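Local atomic coordinates of CPI (Ascaris lumbricoides, PDB entry 4IT7), a protein that probably inhibits cysteine proteases, as a roundworm member of the cystatin family. Residues T50-V53 with A54-T58. Numbering follows the deposited sequence.
Sequences TQVV and AGTNT
Gln51 and Asn57 sit across from each other on neighbouring strands as a hydrogen-bonded antiparallel pair, and two backbone bonds close the ring between them. Gln51 N donates to Asn57 O at 2.9 Å, and Asn57 N returns the bond to Gln51 O, also at 2.9 Å. Both are nearly straight at the hydrogen (164° and 159°), with each donor tilted from the plane of the carbonyl it meets. The two acceptors take a second, weaker grip from CA-H groups: Thr50 CA lies 3.2 Å from Asn57 O, and Thr56 CA comes to 3.5 Å from Gln51 O. Nearer the turn, Val52 CA sits 3.4 Å from Gly55 O in a contact of the same kind.

Side chains pair off on the two faces of the hairpin. On one, Gln51 and Asn57 run side by side, and aliphatic carbon does the touching, Gln51 CG against Asn57 CB at 3.8 Å. Gln51 CG stands between its backbone N and carbonyl carbon (chi1 63°), and the extended chain beyond carries the amide alongside Asn57; both side chains also touch Phe9. On the other face Thr50 and Thr58 flank each other in a non-hydrogen-bonded pair, the methyl CG2 of Thr50 resting 3.5 Å from Thr58 OG1. Buried Thr58 also packs on Ile19 and Leu22 of helix 17-33. Val52 and Thr56 lie alongside more loosely, with Val52 CG1 4.1 Å from Thr56 OG1.

Val53, Ala54 and Gly55, the last at positive phi, carry the chain round, while Ala54 O accepts a hydrogen bond from Trp95 NE1. Gln51 to Gly55 spell QVVAG, the first binding loop of cystatins. Two backbone bonds fix its base while Val53 and Ala54 lie exposed at the tip, consistent with a firmly held loop offered to a protease cleft, as in related cystatins.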
# COMPACT_ATOMS: atom_id res chain seq x y z
N THR A 50 -7.55 3.54 -11.61
CA THR A 50 -7.73 4.96 -11.37
C THR A 50 -9.04 5.48 -11.96
O THR A 50 -9.50 5.01 -13.01
CB THR A 50 -6.53 5.79 -11.87
OG1 THR A 50 -6.58 5.89 -13.29
CG2 THR A 50 -5.21 5.12 -11.49
N GLN A 51 -9.68 6.37 -11.23
CA GLN A 51 -10.76 7.15 -11.76
C GLN A 51 -10.43 8.63 -11.58
O GLN A 51 -9.54 9.00 -10.81
CB GLN A 51 -12.08 6.78 -11.10
CG GLN A 51 -12.15 7.04 -9.63
CD GLN A 51 -13.59 7.06 -9.16
OE1 GLN A 51 -14.50 6.78 -9.94
NE2 GLN A 51 -13.80 7.40 -7.89
N VAL A 52 -11.13 9.46 -12.34
CA VAL A 52 -10.79 10.88 -12.44
C VAL A 52 -12.03 11.74 -12.48
O VAL A 52 -12.07 12.71 -13.22
CB VAL A 52 -9.93 11.22 -13.70
CG1 VAL A 52 -8.45 10.91 -13.51
CG2 VAL A 52 -10.49 10.57 -14.97
N VAL A 53 -13.02 11.40 -11.66
CA VAL A 53 -14.22 12.22 -11.54
C VAL A 53 -13.98 13.50 -10.69
O VAL A 53 -14.44 14.57 -11.08
CB VAL A 53 -15.45 11.38 -11.09
CG1 VAL A 53 -15.12 10.47 -9.91
CG2 VAL A 53 -16.72 12.22 -10.91
N ALA A 54 -13.26 13.41 -9.57
CA ALA A 54 -12.93 14.59 -8.78
C ALA A 54 -11.52 14.51 -8.24
O ALA A 54 -11.30 14.03 -7.13
CB ALA A 54 -13.90 14.74 -7.63
N GLY A 55 -10.55 15.01 -8.99
CA GLY A 55 -9.15 14.70 -8.71
C GLY A 55 -8.93 13.22 -9.08
O GLY A 55 -9.83 12.60 -9.62
N THR A 56 -7.75 12.66 -8.83
CA THR A 56 -7.49 11.25 -9.16
C THR A 56 -7.69 10.37 -7.94
O THR A 56 -7.12 10.64 -6.86
CB THR A 56 -6.04 11.05 -9.63
OG1 THR A 56 -5.74 12.01 -10.66
CG2 THR A 56 -5.85 9.64 -10.15
N ASN A 57 -8.51 9.34 -8.11
CA ASN A 57 -8.63 8.28 -7.13
C ASN A 57 -8.07 6.96 -7.63
O ASN A 57 -8.59 6.34 -8.57
CB ASN A 57 -10.08 8.10 -6.66
CG ASN A 57 -10.16 7.28 -5.39
OD1 ASN A 57 -9.25 7.27 -4.54
ND2 ASN A 57 -11.25 6.58 -5.24
N THR A 58 -6.99 6.52 -6.98
CA THR A 58 -6.33 5.27 -7.28
C THR A 58 -6.60 4.20 -6.22
O THR A 58 -6.32 4.42 -5.04
CB THR A 58 -4.82 5.47 -7.36
OG1 THR A 58 -4.50 6.50 -8.31
CG2 THR A 58 -4.13 4.15 -7.73